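Local coordinates for protein transcriptional regulator Tm0710 (Thermotoga maritima, PDB 2A61) that probably binds DNA as a dimeric winged-helix transcriptional regulator of the MarR family, at residues Glu52-Val55 with Ala60-Thr63; Thr80-Pro83 with Tyr89-Val92. All blocks are in the same frame, centred on the assembly; numbering follows the deposited sequence.

Interaction 1: residues Glu52-Val55 with Ala60-Thr63; sequences ELSV and AKST
Ser-54 of helix 50-57 meets the aliphatic end of Lys-61, in the first turn of helix 61-73. The tight part is small. Ser-54 CB lies 3.7 Å from Lys-61 CE and 3.8 Å from Lys-61 CD, both at van der Waals range. The lysine chain bends at its second torsion (chi2 -86°), and this turn carries CD and CE across the serine. The hydroxyl sits beside the same methylenes, with Ser-54 OG 3.7 Å from Lys-61 CE. OG lies anti to its own backbone nitrogen (chi1 168°), and its hydrogen bond goes to the carbonyl oxygen of Val-59, in the turn that joins the two helices. The buried serine is thus tied to the turn as well as packed on the lysine. It also touches Val-64, one turn further along helix 61-73.

The other side is loose. Ala-60 holds the N-cap position but is exposed, and its carbonyl carbon comes no closer than 4.1 Å to Ser-54 OG. Lys-61 is also exposed, and a second bend at chi4 turns NZ away from the serine, to 4.8 Å from Ser-54 OG. The backbones stay apart here, with 5.7 Å between Ser-54 CA and Lys-61 CA. Thr-63 faces the second subunit, where its hydroxyl bonds Thr-63 of that chain.

These helices form the helix-turn-helix, and helix 61-73 takes the place of the recognition helix in MarR proteins. Across the contact the lysine offers only its hydrocarbon part, and its probable positive charge is turned away from the serine.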
loop_
_atom_site.group_PDB
_atom_site.type_symbol
_atom_site.label_atom_id
_atom_site.label_comp_id
_atom_site.label_asym_id
_atom_site.label_seq_id
_atom_site.Cartn_x
_atom_site.Cartn_y
_atom_site.Cartn_z
ATOM N N GLU A 52 -2.701 6.932 -17.186
ATOM C CA GLU A 52 -1.708 6.516 -16.178
ATOM C C GLU A 52 -2.347 6.215 -14.804
ATOM O O GLU A 52 -1.948 5.285 -14.083
ATOM C CB GLU A 52 -0.647 7.610 -16.017
ATOM C CG GLU A 52 0.232 7.784 -17.306
ATOM C CD GLU A 52 1.200 8.981 -17.283
ATOM O OE1 GLU A 52 0.972 9.931 -16.525
ATOM O OE2 GLU A 52 2.178 9.001 -18.096
ATOM N N LEU A 53 -3.345 6.999 -14.428
ATOM C CA LEU A 53 -4.111 6.737 -13.196
ATOM C C LEU A 53 -4.892 5.417 -13.281
ATOM O O LEU A 53 -4.972 4.681 -12.309
ATOM C CB LEU A 53 -5.052 7.910 -12.886
ATOM C CG LEU A 53 -4.384 9.258 -12.573
ATOM C CD1 LEU A 53 -5.483 10.375 -12.320
ATOM C CD2 LEU A 53 -3.459 9.130 -11.372
ATOM N N SER A 54 -5.455 5.129 -14.454
ATOM C CA SER A 54 -6.154 3.865 -14.722
ATOM C C SER A 54 -5.212 2.632 -14.540
ATOM O O SER A 54 -5.564 1.629 -13.900
ATOM C CB SER A 54 -6.758 3.930 -16.144
ATOM O OG SER A 54 -7.177 2.660 -16.515
ATOM N N VAL A 55 -3.991 2.752 -15.069
ATOM C CA VAL A 55 -2.974 1.687 -14.977
ATOM C C VAL A 55 -2.524 1.533 -13.529
ATOM O O VAL A 55 -2.413 0.409 -13.055
ATOM C CB VAL A 55 -1.776 1.939 -15.949
ATOM C CG1 VAL A 55 -0.645 0.959 -15.702
ATOM C CG2 VAL A 55 -2.252 1.842 -17.431
ATOM N N ALA A 60 -10.843 0.537 -14.815
ATOM C CA ALA A 60 -11.278 1.163 -16.065
ATOM C C ALA A 60 -11.250 2.698 -16.035
ATOM O O ALA A 60 -11.304 3.338 -14.957
ATOM C CB ALA A 60 -12.678 0.660 -16.441
ATOM N N LYS A 61 -11.188 3.295 -17.227
ATOM C CA LYS A 61 -11.121 4.746 -17.353
ATOM C C LYS A 61 -12.376 5.407 -16.771
ATOM O O LYS A 61 -12.286 6.484 -16.179
ATOM C CB LYS A 61 -10.942 5.155 -18.828
ATOM C CG LYS A 61 -9.706 4.543 -19.485
ATOM C CD LYS A 61 -8.414 5.352 -19.284
ATOM C CE LYS A 61 -7.229 4.529 -19.761
ATOM N NZ LYS A 61 -7.467 3.989 -21.149
ATOM N N SER A 62 -13.542 4.762 -16.947
ATOM C CA SER A 62 -14.810 5.245 -16.374
ATOM C C SER A 62 -14.750 5.413 -14.873
ATOM O O SER A 62 -15.277 6.388 -14.346
ATOM C CB SER A 62 -16.015 4.345 -16.729
ATOM O OG SER A 62 -15.756 2.964 -16.490
ATOM N N THR A 63 -14.115 4.464 -14.184
ATOM C CA THR A 63 -13.969 4.548 -12.734
ATOM C C THR A 63 -13.076 5.749 -12.360
ATOM O O THR A 63 -13.417 6.568 -11.501
ATOM C CB THR A 63 -13.347 3.255 -12.177
ATOM O OG1 THR A 63 -14.129 2.123 -12.550
ATOM C CG2 THR A 63 -13.230 3.319 -10.655
#

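Interaction 2: residues Thr80-Pro83 with Tyr89-Val92; sequences TPDP and YFLV
The shortest polar bond of the contact runs from Phe-90 N to Thr-80 O, 2.8 Å long, with an N-H...O angle of 166°. The return bond, from Thr-80 N to Phe-90 O, is 3.0 Å long. Together they mark Thr-80 and Phe-90 as an antiparallel hydrogen-bonded pair. The next pair, Pro-81 with Tyr-89, is non-hydrogen-bonded, a place where a proline without an amide hydrogen fits.

Side chains fill one face of this hairpin. Thr-80 OG1 stands anti to the backbone nitrogen (chi1 -172°), which leaves the methyl to face the other strand. Thr-80 CG2 touches Val-92 CG1 at 3.8 Å and Phe-90 CB at 4.1 Å. The Phe-90 ring reaches along the first strand toward Asp-82. Its CE2 reaches Asp-82 CB at 3.8 Å, and the carboxylate plane is turned 66° from the ring. Thr-80 O and Pro-81 O lie at the ring edge, near its plane. An alanine in place of Phe-90 is likely to open a gap beside Asp-82 and to leave Pro-47 and Arg-49 without the ring they touch.

Asp-82 is buried, and its carboxylate has partners outside the hairpin strands: OD2 forms a salt bridge with Arg-49, and OD1 accepts from Ala-84 N. The Tyr-89 ring leads away from segment 80-83 and makes a cation-pi contact with Arg-79, earlier on the first strand. The hairpin is the wing of the winged-helix fold. Its strands are joined by backbone bonds and apolar contacts, while the aspartate charge is probably balanced by the arginine just before helix 50-57.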
loop_
_atom_site.group_PDB
_atom_site.type_symbol
_atom_site.label_atom_id
_atom_site.label_comp_id
_atom_site.label_asym_id
_atom_site.label_seq_id
_atom_site.Cartn_x
_atom_site.Cartn_y
_atom_site.Cartn_z
ATOM N N THR A 80 -4.388 20.561 -16.253
ATOM C CA THR A 80 -3.589 21.390 -17.144
ATOM C C THR A 80 -3.396 20.679 -18.514
ATOM O O THR A 80 -3.304 19.447 -18.585
ATOM C CB THR A 80 -2.252 21.827 -16.455
ATOM O OG1 THR A 80 -1.575 22.794 -17.269
ATOM C CG2 THR A 80 -1.346 20.606 -16.170
ATOM N N PRO A 81 -3.418 21.449 -19.626
ATOM C CA PRO A 81 -3.281 20.783 -20.919
ATOM C C PRO A 81 -1.900 20.178 -21.143
ATOM O O PRO A 81 -0.895 20.583 -20.524
ATOM C CB PRO A 81 -3.546 21.895 -21.951
ATOM C CG PRO A 81 -3.316 23.181 -21.222
ATOM C CD PRO A 81 -3.626 22.903 -19.757
ATOM N N ASP A 82 -1.890 19.195 -22.029
ATOM C CA ASP A 82 -0.654 18.672 -22.565
ATOM C C ASP A 82 -0.204 19.659 -23.649
ATOM O O ASP A 82 -0.826 19.729 -24.695
ATOM C CB ASP A 82 -0.876 17.256 -23.112
ATOM C CG ASP A 82 0.397 16.618 -23.659
ATOM O OD1 ASP A 82 1.451 17.285 -23.686
ATOM O OD2 ASP A 82 0.319 15.457 -24.086
ATOM N N PRO A 83 0.896 20.386 -23.402
ATOM C CA PRO A 83 1.379 21.392 -24.351
ATOM C C PRO A 83 1.832 20.813 -25.712
ATOM O O PRO A 83 1.943 21.554 -26.691
ATOM C CB PRO A 83 2.535 22.061 -23.615
ATOM C CG PRO A 83 2.986 21.066 -22.628
ATOM C CD PRO A 83 1.797 20.233 -22.243
ATOM N N TYR A 89 -4.694 15.961 -21.531
ATOM C CA TYR A 89 -4.518 16.808 -20.350
ATOM C C TYR A 89 -3.880 16.018 -19.200
ATOM O O TYR A 89 -3.835 14.796 -19.240
ATOM C CB TYR A 89 -5.867 17.420 -19.890
ATOM C CG TYR A 89 -6.874 16.415 -19.393
ATOM C CD1 TYR A 89 -6.970 16.094 -18.038
ATOM C CD2 TYR A 89 -7.757 15.792 -20.280
ATOM C CE1 TYR A 89 -7.919 15.176 -17.587
ATOM C CE2 TYR A 89 -8.701 14.898 -19.843
ATOM C CZ TYR A 89 -8.783 14.583 -18.496
ATOM O OH TYR A 89 -9.745 13.671 -18.084
ATOM N N PHE A 90 -3.419 16.721 -18.174
ATOM C CA PHE A 90 -2.824 16.102 -16.990
ATOM C C PHE A 90 -3.643 16.529 -15.796
ATOM O O PHE A 90 -4.179 17.647 -15.774
ATOM C CB PHE A 90 -1.367 16.555 -16.739
ATOM C CG PHE A 90 -0.359 16.046 -17.771
ATOM C CD1 PHE A 90 0.373 14.879 -17.545
ATOM C CD2 PHE A 90 -0.132 16.767 -18.944
ATOM C CE1 PHE A 90 1.330 14.429 -18.500
ATOM C CE2 PHE A 90 0.812 16.321 -19.887
ATOM C CZ PHE A 90 1.528 15.161 -19.646
ATOM N N LEU A 91 -3.750 15.632 -14.813
ATOM C CA LEU A 91 -4.277 15.994 -13.499
ATOM C C LEU A 91 -3.149 16.407 -12.585
ATOM O O LEU A 91 -2.119 15.713 -12.500
ATOM C CB LEU A 91 -5.108 14.832 -12.895
ATOM C CG LEU A 91 -6.258 14.662 -13.926
ATOM C CD1 LEU A 91 -6.594 13.240 -14.311
ATOM C CD2 LEU A 91 -7.454 15.552 -13.615
ATOM N N VAL A 92 -3.328 17.541 -11.928
ATOM C CA VAL A 92 -2.320 18.070 -11.014
ATOM C C VAL A 92 -2.952 18.336 -9.646
ATOM O O VAL A 92 -4.137 18.535 -9.542
ATOM C CB VAL A 92 -1.616 19.345 -11.547
ATOM C CG1 VAL A 92 -0.742 19.012 -12.808
ATOM C CG2 VAL A 92 -2.590 20.384 -11.960
#

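How the interactions relate
From the N terminus, the chain runs through helices 5-23, 26-29 and 33-45 before it reaches helix 50-57, turns, and starts helix 61-73. Interaction 1 closes this short turn. Helix 61-73 then leads into strand 77-82, and interaction 2 closes the hairpin with strand 88-93. The two contacts follow in series and neither nests nor crosses. Their centres are about 16 Å apart, yet the segments touch: Leu-53 CD1 of helix 50-57 packs on Leu-91 CD1 of the second strand at 3.7 Å. Both leucines also meet Val-68 of helix 61-73. This apolar cluster joins the helix-turn-helix to the wing, two parts that MarR proteins commonly use to bind DNA.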